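Local coordinates for protein eukaryotic translation initiation factor 2D (Homo sapiens, PDB 5W2F) that delivers tRNA to the P-site of the eukaryotic ribosome without GTP, the chain here being its C-terminal part with SWIB/MDM2 and SUI1 domains, at residues A[36-39]-A[40-44]; A[76-79]-A[80-83]; A[11-14]-A[15-18]. All coordinates share one frame; numbering follows the deposited sequence.

Contact 1: residues A[36-39]-A[40-44]; sequences IVIN and YAKKN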
loop_
_atom_site.group_PDB
_atom_site.type_symbol
_atom_site.label_atom_id
_atom_site.label_comp_id
_atom_site.label_asym_id
_atom_site.label_seq_id
_atom_site.Cartn_x
_atom_site.Cartn_y
_atom_site.Cartn_z
ATOM N N ILE A 36 -8.117 -12.787 -14.393
ATOM C CA ILE A 36 -6.977 -13.240 -15.187
ATOM C C ILE A 36 -6.573 -14.668 -14.841
ATOM O O ILE A 36 -6.307 -15.499 -15.725
ATOM C CB ILE A 36 -5.787 -12.281 -15.021
ATOM C CG1 ILE A 36 -6.096 -10.974 -15.736
ATOM C CG2 ILE A 36 -4.486 -12.877 -15.540
ATOM C CD1 ILE A 36 -5.246 -9.815 -15.268
ATOM N N VAL A 37 -6.505 -14.951 -13.550
ATOM C CA VAL A 37 -6.077 -16.266 -13.115
ATOM C C VAL A 37 -7.115 -17.331 -13.462
ATOM O O VAL A 37 -6.755 -18.443 -13.893
ATOM C CB VAL A 37 -5.703 -16.260 -11.621
ATOM C CG1 VAL A 37 -5.442 -17.660 -11.102
ATOM C CG2 VAL A 37 -4.478 -15.382 -11.396
ATOM N N ILE A 38 -8.394 -17.010 -13.274
ATOM C CA ILE A 38 -9.459 -17.936 -13.655
ATOM C C ILE A 38 -9.368 -18.225 -15.147
ATOM O O ILE A 38 -9.444 -19.386 -15.561
ATOM C CB ILE A 38 -10.840 -17.430 -13.213
ATOM C CG1 ILE A 38 -10.943 -17.513 -11.677
ATOM C CG2 ILE A 38 -11.956 -18.250 -13.843
ATOM C CD1 ILE A 38 -12.110 -16.758 -11.082
ATOM N N ASN A 39 -9.199 -17.177 -15.952
ATOM C CA ASN A 39 -9.090 -17.360 -17.397
ATOM C C ASN A 39 -7.862 -18.169 -17.795
ATOM O O ASN A 39 -7.935 -19.000 -18.715
ATOM C CB ASN A 39 -9.085 -16.027 -18.125
ATOM C CG ASN A 39 -10.436 -15.355 -18.119
ATOM O OD1 ASN A 39 -11.458 -15.987 -17.879
ATOM N ND2 ASN A 39 -10.446 -14.057 -18.380
ATOM N N TYR A 40 -6.751 -17.961 -17.089
ATOM C CA TYR A 40 -5.540 -18.724 -17.364
ATOM C C TYR A 40 -5.814 -20.221 -17.155
ATOM O O TYR A 40 -5.476 -21.066 -18.006
ATOM C CB TYR A 40 -4.366 -18.227 -16.496
ATOM C CG TYR A 40 -3.087 -18.968 -16.779
ATOM C CD1 TYR A 40 -2.786 -20.181 -16.140
ATOM C CD2 TYR A 40 -2.165 -18.458 -17.681
ATOM C CE1 TYR A 40 -1.617 -20.873 -16.428
ATOM C CE2 TYR A 40 -0.997 -19.133 -17.970
ATOM C CZ TYR A 40 -0.727 -20.342 -17.352
ATOM O OH TYR A 40 0.433 -20.991 -17.677
ATOM N N ALA A 41 -6.446 -20.558 -16.037
ATOM C CA ALA A 41 -6.730 -21.958 -15.753
ATOM C C ALA A 41 -7.654 -22.578 -16.793
ATOM O O ALA A 41 -7.431 -23.709 -17.239
ATOM C CB ALA A 41 -7.322 -22.102 -14.365
ATOM N N LYS A 42 -8.676 -21.834 -17.196
ATOM C CA LYS A 42 -9.641 -22.344 -18.163
ATOM C C LYS A 42 -8.995 -22.494 -19.551
ATOM O O LYS A 42 -9.130 -23.552 -20.208
ATOM C CB LYS A 42 -10.882 -21.446 -18.201
ATOM C CG LYS A 42 -11.729 -21.566 -16.937
ATOM C CD LYS A 42 -12.785 -20.482 -16.777
ATOM C CE LYS A 42 -13.928 -20.591 -17.737
ATOM N NZ LYS A 42 -14.901 -19.493 -17.443
ATOM N N LYS A 43 -8.270 -21.457 -19.978
ATOM C CA LYS A 43 -7.607 -21.456 -21.291
ATOM C C LYS A 43 -6.587 -22.583 -21.435
ATOM O O LYS A 43 -6.413 -23.129 -22.531
ATOM C CB LYS A 43 -6.925 -20.091 -21.553
ATOM C CG LYS A 43 -6.198 -19.974 -22.891
ATOM C CD LYS A 43 -5.378 -18.697 -22.995
ATOM C CE LYS A 43 -4.300 -18.825 -24.064
ATOM N NZ LYS A 43 -4.864 -19.192 -25.392
ATOM N N ASN A 44 -5.915 -22.939 -20.339
ATOM C CA ASN A 44 -4.855 -23.951 -20.378
ATOM C C ASN A 44 -5.308 -25.343 -19.919
ATOM O O ASN A 44 -4.480 -26.226 -19.714
ATOM C CB ASN A 44 -3.643 -23.443 -19.590
ATOM C CG ASN A 44 -2.978 -22.267 -20.278
ATOM O OD1 ASN A 44 -2.340 -22.429 -21.320
ATOM N ND2 ASN A 44 -3.178 -21.073 -19.739
HETATM O O HOH W 1 -13.828 -16.854 -17.508
#
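I38 and K42, one helical turn apart, run side by side and point the same way. The CG2 branch of I38 lies 3.8 Å from CD of K42. The lysine chain bends at chi3 (71°), and its NZ remains too far from OD1 of N39 to bond directly. A water spans the gap on the exposed side, donating to OD1 of N39 at 2.6 Å and accepting from NZ of K42 at 2.8 Å. This is the last part of helix 30-43 in the SWIB/MDM2 domain, and its regular i to i+4 bonding is illustrated by K43 N to N39 O at 2.8 Å. The opposite kind of environment surrounds Y40, whose ring leaves the backbone with CG anti to N (chi1 -178°) and packs on L16, I60 and L61, its OH hydrogen-bonded to D58. N44, the first residue to leave helical geometry, folds its amide back over one ring face, ND2 standing 3.3 Å above the plane at the ring centre. That same ND2 donates to Y40 O at 2.9 Å, while N44 N approaches this oxygen from the other face of the carbonyl plane at 3.0 Å.

Contact 2: residues A[76-79]-A[80-83]; sequences KLPW and DSLL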
loop_
_atom_site.group_PDB
_atom_site.type_symbol
_atom_site.label_atom_id
_atom_site.label_comp_id
_atom_site.label_asym_id
_atom_site.label_seq_id
_atom_site.Cartn_x
_atom_site.Cartn_y
_atom_site.Cartn_z
ATOM N N LYS A 76 -2.174 -29.646 -6.961
ATOM C CA LYS A 76 -3.531 -29.171 -7.135
ATOM C C LYS A 76 -3.870 -28.206 -6.032
ATOM O O LYS A 76 -3.513 -28.433 -4.865
ATOM C CB LYS A 76 -4.537 -30.321 -7.109
ATOM C CG LYS A 76 -4.307 -31.334 -8.206
ATOM C CD LYS A 76 -5.383 -32.407 -8.145
ATOM C CE LYS A 76 -5.085 -33.553 -9.083
ATOM N NZ LYS A 76 -6.189 -34.548 -9.074
ATOM N N LEU A 77 -4.556 -27.131 -6.404
ATOM C CA LEU A 77 -5.080 -26.185 -5.440
ATOM C C LEU A 77 -6.528 -25.888 -5.728
ATOM O O LEU A 77 -6.910 -25.749 -6.892
ATOM C CB LEU A 77 -4.312 -24.865 -5.484
ATOM C CG LEU A 77 -2.896 -24.877 -4.949
ATOM C CD1 LEU A 77 -2.254 -23.511 -5.135
ATOM C CD2 LEU A 77 -2.884 -25.247 -3.477
ATOM N N PRO A 78 -7.343 -25.751 -4.665
ATOM C CA PRO A 78 -8.644 -25.151 -4.881
ATOM C C PRO A 78 -8.533 -23.751 -5.469
ATOM O O PRO A 78 -7.566 -23.044 -5.206
ATOM C CB PRO A 78 -9.251 -25.061 -3.491
ATOM C CG PRO A 78 -8.364 -25.834 -2.597
ATOM C CD PRO A 78 -7.049 -25.982 -3.242
ATOM N N TRP A 79 -9.537 -23.353 -6.243
ATOM C CA TRP A 79 -9.532 -22.026 -6.883
ATOM C C TRP A 79 -9.181 -20.906 -5.917
ATOM O O TRP A 79 -8.347 -20.061 -6.209
ATOM C CB TRP A 79 -10.901 -21.725 -7.459
ATOM C CG TRP A 79 -11.307 -22.556 -8.607
ATOM C CD1 TRP A 79 -12.077 -23.661 -8.557
ATOM C CD2 TRP A 79 -10.979 -22.346 -9.980
ATOM N NE1 TRP A 79 -12.271 -24.163 -9.815
ATOM C CE2 TRP A 79 -11.611 -23.379 -10.715
ATOM C CE3 TRP A 79 -10.233 -21.383 -10.666
ATOM C CZ2 TRP A 79 -11.526 -23.475 -12.092
ATOM C CZ3 TRP A 79 -10.153 -21.475 -12.047
ATOM C CH2 TRP A 79 -10.781 -22.528 -12.741
ATOM N N ASP A 80 -9.794 -20.915 -4.743
ATOM C CA ASP A 80 -9.555 -19.809 -3.808
ATOM C C ASP A 80 -8.139 -19.791 -3.264
ATOM O O ASP A 80 -7.562 -18.723 -3.080
ATOM C CB ASP A 80 -10.599 -19.796 -2.707
ATOM C CG ASP A 80 -11.967 -19.377 -3.228
ATOM O OD1 ASP A 80 -12.130 -18.186 -3.524
ATOM O OD2 ASP A 80 -12.883 -20.227 -3.366
ATOM N N SER A 81 -7.566 -20.966 -3.012
ATOM C CA SER A 81 -6.173 -21.009 -2.592
ATOM C C SER A 81 -5.235 -20.539 -3.682
ATOM O O SER A 81 -4.268 -19.833 -3.418
ATOM C CB SER A 81 -5.793 -22.427 -2.197
ATOM O OG SER A 81 -6.551 -22.838 -1.056
ATOM N N LEU A 82 -5.520 -20.948 -4.913
ATOM C CA LEU A 82 -4.733 -20.507 -6.044
ATOM C C LEU A 82 -4.745 -18.989 -6.131
ATOM O O LEU A 82 -3.701 -18.348 -6.270
ATOM C CB LEU A 82 -5.273 -21.130 -7.330
ATOM C CG LEU A 82 -4.638 -20.660 -8.632
ATOM C CD1 LEU A 82 -3.145 -20.947 -8.639
ATOM C CD2 LEU A 82 -5.353 -21.299 -9.811
ATOM N N LEU A 83 -5.938 -18.408 -6.058
ATOM C CA LEU A 83 -6.076 -16.966 -6.154
ATOM C C LEU A 83 -5.383 -16.261 -4.986
ATOM O O LEU A 83 -4.665 -15.292 -5.195
ATOM C CB LEU A 83 -7.559 -16.613 -6.228
ATOM C CG LEU A 83 -8.280 -17.066 -7.506
ATOM C CD1 LEU A 83 -9.796 -16.892 -7.443
ATOM C CD2 LEU A 83 -7.711 -16.355 -8.718
#
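The backbone turns from extended at L77 and P78 to helical at W79, and P78 O receives L82 N at 2.9 Å in a nearly linear bond (N-H...O 169°). This is a strand-to-helix junction of the SWIB/MDM2 domain: strand 76-78, paired with strand 54-56, runs directly into helix 79-89, with P78 at the N-cap position. The proline ring lies beside the first turn, its CG 3.8 Å from OG of S81, whose CB also sits close to P78 O. L77 comes from the strand to the same turn. Its CD1 rests 4.0 Å from CA of L82, and the two CB atoms are 4.3 Å apart, an apolar approach that continues in both leucines to I65 of helix 59-65. W79 puts CG anti to its carbonyl carbon (chi1 -68°), which carries the indole off the helix toward A41 and V55. NE1 is hydrogen-bonded to the backbone O of K52, so the ring is held at its polar corner as well as by packing. L83, one turn on, donates its backbone N to W79 O at 2.9 Å, and its side chain runs past that same oxygen, CG of L83 lying 3.3 Å from W79 O.

Contact 3: residues A[11-14]-A[15-18]; sequences ASMT and LLFQ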
loop_
_atom_site.group_PDB
_atom_site.type_symbol
_atom_site.label_atom_id
_atom_site.label_comp_id
_atom_site.label_asym_id
_atom_site.label_seq_id
_atom_site.Cartn_x
_atom_site.Cartn_y
_atom_site.Cartn_z
ATOM N N ALA A 11 8.616 -9.578 -11.781
ATOM C CA ALA A 11 9.268 -10.306 -12.854
ATOM C C ALA A 11 8.960 -11.797 -12.813
ATOM O O ALA A 11 8.736 -12.423 -13.859
ATOM C CB ALA A 11 10.775 -10.081 -12.794
ATOM N N SER A 12 8.913 -12.354 -11.603
ATOM C CA SER A 12 8.684 -13.793 -11.422
ATOM C C SER A 12 7.342 -14.290 -11.949
ATOM O O SER A 12 7.180 -15.491 -12.163
ATOM C CB SER A 12 8.803 -14.165 -9.944
ATOM O OG SER A 12 7.809 -13.510 -9.190
ATOM N N MET A 13 6.371 -13.393 -12.109
ATOM C CA MET A 13 5.024 -13.777 -12.570
ATOM C C MET A 13 4.692 -13.338 -13.996
ATOM O O MET A 13 3.544 -13.439 -14.421
ATOM C CB MET A 13 3.991 -13.214 -11.601
ATOM C CG MET A 13 4.230 -13.705 -10.184
ATOM S SD MET A 13 3.087 -13.057 -8.974
ATOM C CE MET A 13 1.738 -14.200 -9.123
ATOM N N THR A 14 5.686 -12.902 -14.759
ATOM C CA THR A 14 5.409 -12.376 -16.095
ATOM C C THR A 14 4.767 -13.396 -17.035
ATOM O O THR A 14 3.862 -13.047 -17.786
ATOM C CB THR A 14 6.666 -11.755 -16.738
ATOM O OG1 THR A 14 7.758 -12.668 -16.663
ATOM C CG2 THR A 14 7.040 -10.508 -16.001
ATOM N N LEU A 15 5.191 -14.659 -16.961
ATOM C CA LEU A 15 4.613 -15.687 -17.838
ATOM C C LEU A 15 3.137 -15.950 -17.539
ATOM O O LEU A 15 2.365 -16.239 -18.457
ATOM C CB LEU A 15 5.419 -16.990 -17.799
ATOM C CG LEU A 15 6.871 -16.889 -18.281
ATOM C CD1 LEU A 15 7.600 -18.224 -18.146
ATOM C CD2 LEU A 15 6.912 -16.384 -19.717
ATOM N N LEU A 16 2.741 -15.829 -16.273
ATOM C CA LEU A 16 1.323 -15.983 -15.909
ATOM C C LEU A 16 0.490 -14.874 -16.542
ATOM O O LEU A 16 -0.591 -15.132 -17.050
ATOM C CB LEU A 16 1.140 -15.985 -14.391
ATOM C CG LEU A 16 -0.275 -15.985 -13.809
ATOM C CD1 LEU A 16 -1.051 -17.191 -14.326
ATOM C CD2 LEU A 16 -0.199 -16.007 -12.288
ATOM N N PHE A 17 1.004 -13.642 -16.512
ATOM C CA PHE A 17 0.252 -12.468 -16.955
ATOM C C PHE A 17 0.391 -12.125 -18.432
ATOM O O PHE A 17 -0.316 -11.231 -18.922
ATOM C CB PHE A 17 0.612 -11.267 -16.061
ATOM C CG PHE A 17 -0.009 -11.384 -14.709
ATOM C CD1 PHE A 17 -1.328 -10.994 -14.511
ATOM C CD2 PHE A 17 0.675 -11.981 -13.664
ATOM C CE1 PHE A 17 -1.935 -11.177 -13.294
ATOM C CE2 PHE A 17 0.072 -12.149 -12.434
ATOM C CZ PHE A 17 -1.231 -11.754 -12.249
ATOM N N GLN A 18 1.276 -12.849 -19.122
ATOM C CA GLN A 18 1.634 -12.594 -20.523
ATOM C C GLN A 18 0.430 -12.607 -21.454
ATOM O O GLN A 18 0.280 -11.692 -22.270
ATOM C CB GLN A 18 2.670 -13.637 -20.990
ATOM C CG GLN A 18 3.293 -13.371 -22.344
ATOM C CD GLN A 18 4.592 -14.131 -22.550
ATOM O OE1 GLN A 18 5.617 -13.545 -22.885
ATOM N NE2 GLN A 18 4.555 -15.435 -22.352
HETATM O O HOH W 2 6.264 -16.175 -14.712
#
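With chi1 at -58°, M13 sets CG anti to its carbonyl carbon, runs straight through chi2 and bends at chi3 (85°), so that its methyl end swings alongside L16. The two side chains point the same way, and CE of M13 lies 4.1 Å from CD2 of L16. The ring of F17 comes back with one side to the preceding turn: CD2 is 4.1 Å from CB of M13. The carbonyl oxygen of M13 sits at the ring edge, in the ring plane, 3.3 Å from CD2 of F17. It thus meets both the aromatic edge and the backbone of the same residue, since F17 N donates to it at 3.3 Å, nearly in line with the carbonyl bond. L16 N adds a weak bond to that oxygen, and F17 N a weak one to T14 O.

T14 adopts the cramped first torsion in which OG1 stands between the backbone N and the carbonyl carbon. This directs the hydroxyl backward, where it donates to A11 O at 3.0 Å in the carbonyl plane. T14 N also reaches A11 O, so two bonds from one residue grip a single oxygen and tie the 3-10 turn to the helix start. A water completes the junction on the backbone: it donates to S12 O and accepts from L15 N at 2.9 Å.

Beyond the segment, M13 meets C64 and K89, L16 lies against L61 and C86, and F17 packs on I36 and V9. The arrangement is that of a helix N-terminus, with M13 at the N-cap position, opening the short helix 14-17 that packs against longer helices of the SWIB/MDM2 domain.

All three contacts are local, each formed along a helix or at its start, within one SWIB/MDM2 domain: the late part of a helix in contact 1 and the start of one in contacts 2 and 3. Contact 1 is the hub: V37 and A41 pack on L82, L83 and W79 of contact 2, whereas I36 and Y40 meet F17 and L16 of contact 3. Contacts 2 and 3 do not touch, their nearest atoms being about 7 Å apart. Each is part core and part surface. Polar side chains and water mark the outer side of contact 1, a proline-led strand junction distinguishes contact 2, and contact 3 combines a threonine-bonded turn with a methionine-leucine-phenylalanine cluster facing inward.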